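Local coordinates for protein syndapin (Drosophila melanogaster, PDB 3I2W) that probably takes part in endocytosis, binding membrane phospholipids as a homodimer through its F-BAR domain, at the interface of chains A and B. Numbering follows the deposited sequence. Chains: chain A/B, Syndapin.

Contact 1: the interface of chains A and B. Residues chain A 4, 212, 215-216, 219; chain B 271-272, 276-277.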
loop_
_atom_site.group_PDB
_atom_site.type_symbol
_atom_site.label_atom_id
_atom_site.label_comp_id
_atom_site.label_asym_id
_atom_site.label_seq_id
_atom_site.Cartn_x
_atom_site.Cartn_y
_atom_site.Cartn_z
ATOM N N PHE A 4 -32.121 -7.714 40.175
ATOM C CA PHE A 4 -31.960 -6.300 40.253
ATOM C C PHE A 4 -32.705 -5.781 41.428
ATOM O O PHE A 4 -32.434 -4.685 41.901
ATOM C CB PHE A 4 -32.567 -5.716 38.985
ATOM C CG PHE A 4 -33.062 -4.275 39.107
ATOM C CD1 PHE A 4 -32.192 -3.188 38.886
ATOM C CD2 PHE A 4 -34.401 -4.003 39.366
ATOM C CE1 PHE A 4 -32.652 -1.865 38.937
ATOM C CE2 PHE A 4 -34.846 -2.710 39.425
ATOM C CZ PHE A 4 -33.960 -1.626 39.205
ATOM N N THR A 212 -38.552 1.830 39.571
ATOM C CA THR A 212 -38.950 1.909 38.188
ATOM C C THR A 212 -38.583 3.287 37.687
ATOM O O THR A 212 -38.075 3.448 36.614
ATOM C CB THR A 212 -40.430 1.616 37.998
ATOM O OG1 THR A 212 -40.590 0.224 38.111
ATOM C CG2 THR A 212 -40.901 1.971 36.628
ATOM N N PHE A 215 -34.765 3.692 37.081
ATOM C CA PHE A 215 -34.202 2.805 36.121
ATOM C C PHE A 215 -34.558 3.396 34.775
ATOM O O PHE A 215 -33.767 3.353 33.835
ATOM C CB PHE A 215 -34.822 1.444 36.249
ATOM C CG PHE A 215 -34.380 0.480 35.193
ATOM C CD1 PHE A 215 -33.150 -0.162 35.283
ATOM C CD2 PHE A 215 -35.181 0.222 34.099
ATOM C CE1 PHE A 215 -32.719 -1.069 34.269
ATOM C CE2 PHE A 215 -34.769 -0.706 33.076
ATOM C CZ PHE A 215 -33.543 -1.341 33.171
ATOM N N GLU A 216 -35.723 4.002 34.674
ATOM C CA GLU A 216 -36.044 4.585 33.420
ATOM C C GLU A 216 -35.087 5.742 33.103
ATOM O O GLU A 216 -34.783 6.016 31.978
ATOM C CB GLU A 216 -37.528 4.967 33.356
ATOM C CG GLU A 216 -38.485 3.769 33.361
ATOM C CD GLU A 216 -38.171 2.722 32.248
ATOM O OE1 GLU A 216 -38.485 1.493 32.375
ATOM O OE2 GLU A 216 -37.584 3.137 31.210
ATOM N N GLN A 219 -32.339 4.148 31.506
ATOM C CA GLN A 219 -32.543 3.653 30.187
ATOM C C GLN A 219 -32.575 4.797 29.172
ATOM O O GLN A 219 -32.012 4.658 28.092
ATOM C CB GLN A 219 -33.783 2.788 30.104
ATOM C CG GLN A 219 -33.689 1.556 30.954
ATOM C CD GLN A 219 -33.183 0.361 30.240
ATOM O OE1 GLN A 219 -33.972 -0.420 29.728
ATOM N NE2 GLN A 219 -31.863 0.182 30.206
ATOM N N TRP B 271 -31.820 -5.424 28.212
ATOM C CA TRP B 271 -30.980 -5.052 29.360
ATOM C C TRP B 271 -31.761 -5.136 30.650
ATOM O O TRP B 271 -31.253 -5.619 31.647
ATOM C CB TRP B 271 -30.376 -3.670 29.217
ATOM C CG TRP B 271 -29.621 -3.262 30.454
ATOM C CD1 TRP B 271 -30.111 -2.588 31.509
ATOM C CD2 TRP B 271 -28.237 -3.506 30.747
ATOM N NE1 TRP B 271 -29.140 -2.411 32.445
ATOM C CE2 TRP B 271 -27.976 -2.951 31.987
ATOM C CE3 TRP B 271 -27.188 -4.119 30.056
ATOM C CZ2 TRP B 271 -26.717 -2.998 32.564
ATOM C CZ3 TRP B 271 -25.931 -4.180 30.638
ATOM C CH2 TRP B 271 -25.712 -3.645 31.871
ATOM N N SER B 272 -33.009 -4.667 30.582
ATOM C CA SER B 272 -33.950 -4.769 31.621
ATOM C C SER B 272 -34.176 -6.209 31.919
ATOM O O SER B 272 -34.354 -6.553 33.087
ATOM C CB SER B 272 -35.268 -4.178 31.192
ATOM O OG SER B 272 -36.209 -4.368 32.245
ATOM N N GLY B 276 -32.283 -5.476 35.002
ATOM C CA GLY B 276 -33.077 -4.329 35.485
ATOM C C GLY B 276 -34.440 -4.770 35.849
ATOM O O GLY B 276 -34.630 -5.896 36.268
ATOM N N ILE B 277 -35.427 -3.911 35.659
ATOM C CA ILE B 277 -36.754 -4.208 36.235
ATOM C C ILE B 277 -37.510 -5.405 35.716
ATOM O O ILE B 277 -38.333 -5.928 36.417
ATOM C CB ILE B 277 -37.649 -3.032 36.194
ATOM C CG1 ILE B 277 -37.853 -2.553 34.776
ATOM C CG2 ILE B 277 -37.077 -1.907 37.079
ATOM C CD1 ILE B 277 -38.850 -1.356 34.708
#

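Contact 2: the interface of chains A and B. Residues chain A 60-61, 69; chain B 19, 23, 26.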
loop_
_atom_site.group_PDB
_atom_site.type_symbol
_atom_site.label_atom_id
_atom_site.label_comp_id
_atom_site.label_asym_id
_atom_site.label_seq_id
_atom_site.Cartn_x
_atom_site.Cartn_y
_atom_site.Cartn_z
ATOM N N PRO A 60 17.401 1.636 -18.318
ATOM C CA PRO A 60 17.432 1.699 -19.741
ATOM C C PRO A 60 16.130 1.966 -20.439
ATOM O O PRO A 60 16.155 2.300 -21.607
ATOM C CB PRO A 60 17.870 0.322 -20.125
ATOM C CG PRO A 60 17.836 -0.499 -18.939
ATOM C CD PRO A 60 17.752 0.318 -17.780
ATOM N N GLU A 61 14.976 1.785 -19.824
ATOM C CA GLU A 61 13.744 1.951 -20.595
ATOM C C GLU A 61 13.585 3.403 -21.020
ATOM O O GLU A 61 13.742 4.291 -20.218
ATOM C CB GLU A 61 12.531 1.510 -19.779
ATOM C CG GLU A 61 11.245 1.454 -20.571
ATOM C CD GLU A 61 11.192 0.235 -21.385
ATOM O OE1 GLU A 61 10.862 -0.859 -20.848
ATOM O OE2 GLU A 61 11.510 0.343 -22.571
ATOM N N TRP A 69 5.459 2.756 -18.072
ATOM C CA TRP A 69 5.787 2.174 -16.779
ATOM C C TRP A 69 5.431 3.182 -15.698
ATOM O O TRP A 69 4.993 2.816 -14.604
ATOM C CB TRP A 69 7.254 1.935 -16.584
ATOM C CG TRP A 69 7.933 0.807 -17.215
ATOM C CD1 TRP A 69 7.996 0.519 -18.536
ATOM C CD2 TRP A 69 8.816 -0.111 -16.558
ATOM N NE1 TRP A 69 8.814 -0.565 -18.738
ATOM C CE2 TRP A 69 9.339 -0.954 -17.533
ATOM C CE3 TRP A 69 9.213 -0.291 -15.232
ATOM C CZ2 TRP A 69 10.238 -1.979 -17.226
ATOM C CZ3 TRP A 69 10.091 -1.300 -14.926
ATOM C CH2 TRP A 69 10.603 -2.128 -15.917
ATOM N N ASP B 19 19.918 -5.011 -21.873
ATOM C CA ASP B 19 19.089 -4.160 -21.134
ATOM C C ASP B 19 17.667 -4.737 -21.134
ATOM O O ASP B 19 16.921 -4.589 -20.156
ATOM C CB ASP B 19 19.163 -2.758 -21.724
ATOM C CG ASP B 19 20.506 -2.035 -21.400
ATOM O OD1 ASP B 19 21.243 -2.457 -20.461
ATOM O OD2 ASP B 19 20.842 -1.026 -22.077
ATOM N N LEU B 23 15.472 -5.075 -17.710
ATOM C CA LEU B 23 14.102 -4.597 -17.561
ATOM C C LEU B 23 13.105 -5.718 -17.250
ATOM O O LEU B 23 12.194 -5.527 -16.496
ATOM C CB LEU B 23 13.649 -3.767 -18.746
ATOM C CG LEU B 23 14.463 -2.515 -19.101
ATOM C CD1 LEU B 23 14.001 -2.047 -20.456
ATOM C CD2 LEU B 23 14.379 -1.366 -18.109
ATOM N N ASP B 26 13.595 -5.865 -13.548
ATOM C CA ASP B 26 13.135 -4.671 -12.867
ATOM C C ASP B 26 11.628 -4.709 -12.737
ATOM O O ASP B 26 11.086 -4.411 -11.665
ATOM C CB ASP B 26 13.524 -3.400 -13.644
ATOM C CG ASP B 26 15.014 -3.010 -13.508
ATOM O OD1 ASP B 26 15.806 -3.639 -12.781
ATOM O OD2 ASP B 26 15.431 -2.054 -14.208
#

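Contact 1: the interface of chains A and B
A:Phe4 and A:Phe215 close around B:Gly276 and B:Ile277 in an apolar patch of the homodimer interface of the EFC/F-BAR domain, the helical module whose two copies join to make the elongated dimer of this family. The patch fastens the segment just past helix 264-275 of chain B to helix 185-240 and the N-terminal stretch of chain A.

The backbone of B:Gly276 runs between two phenylalanine rings that are steeply inclined to each other. Its flat peptide carbonyl packs by van der Waals contact over the face of A:Phe4, the carbon C 3.9 Å from the ring centroid and shifted toward the rim. From the other ring, A:Phe215 CE1 comes 3.5 Å from B:Gly276 CA. Glycine suits this place because a CB here would point straight into the CE1-CZ side of the A:Phe215 ring.

One residue on, the backbone N of B:Ile277 sits over the centre of the A:Phe215 face. The isoleucine then forks between its aromatic neighbours. Its CG1 takes the crowded position between backbone N and carbonyl carbon (chi1 59°), which lays CG1 3.9 Å from A:Phe215 CD2. The other branch, the CG2 methyl, lies beside A:Phe4, the two side chains pointing the same way. At the far tip, CD1 meets A:Glu216 OE1 at 3.7 Å, with A:Thr212 close by. A beta-branched residue can thus serve both rings at once.

The tip of A:Phe215 reaches helix 264-275, where its CZ packs 3.8 Å from B:Ser272 CA; a small serine lets the ring come near the backbone. An alanine in place of A:Phe215 would probably open a gap here, leaving B:Gly276 CA and the CG1 branch of B:Ile277 without their aromatic partner. Beyond the ring, the amide NE2 of A:Gln219 lies 3.5 Å from B:Trp271 CD1, the amide and indole planes 34° apart.

Contact 2: the interface of chains A and B
With CG anti to the carbonyl carbon (chi1 -58°), B:Leu23 projects from helix 11-58 so that its two methyls meet A:Pro60 and A:Glu61; A:Glu61 answers with CG anti to its backbone N (chi1 -171°) and a bend at chi2 that turns the carboxylate toward the leucine. This is a second patch of the F-BAR dimer, in which the turn between helices 11-58 and 63-105 of chain A rests on the first long helix of chain B.

A:Pro60 and B:Leu23 run antiparallel alongside one another, CG of the proline 3.7 Å from CD2 of the leucine. The compact pyrrolidine suits a turn and offers CB to B:Asp19, whose CB lies 3.7 Å away; the aspartate contributes its methylene to the contact. Leucine fits here because its forked end gives one methyl, CD2, to the proline and the other, CD1, to A:Glu61, whose carboxylate carbon CD lies 3.7 Å from CD1. A:Glu61 is also one of the residues of a sodium site, and A:Trp69 NE1 gives its OE1 a weak hydrogen bond of 3.0 Å, which may steady both side chains. A:Glu61 CB lies over one face of the indole, toward its rim.

The large indole of A:Trp69, on helix 63-105, reaches one turn further along helix 11-58 of chain B, from B:Leu23 to B:Asp26: the tip of its six-membered ring, CH2, meets B:Asp26 CB at 3.9 Å, with the indole and carboxylate planes 83° apart.

Contact 1 and contact 2 lie about 71 Å apart, between the centres of their C-alpha atoms, so they mark two distant points along the elongated dimer. They have no residue in common. Contact 1 uses helix 185-240 and the N-terminal segment of one chain against the end of helix 264-275 and the residues just after it of the other, whereas contact 2 sets the turn after helix 11-58, and the start of helix 63-105, against helix 11-58 of the partner. The dimer is two-fold symmetric, so each contact recurs with the chains exchanged. Such widely separated, mainly apolar patches probably keep the two subunits aligned along their length.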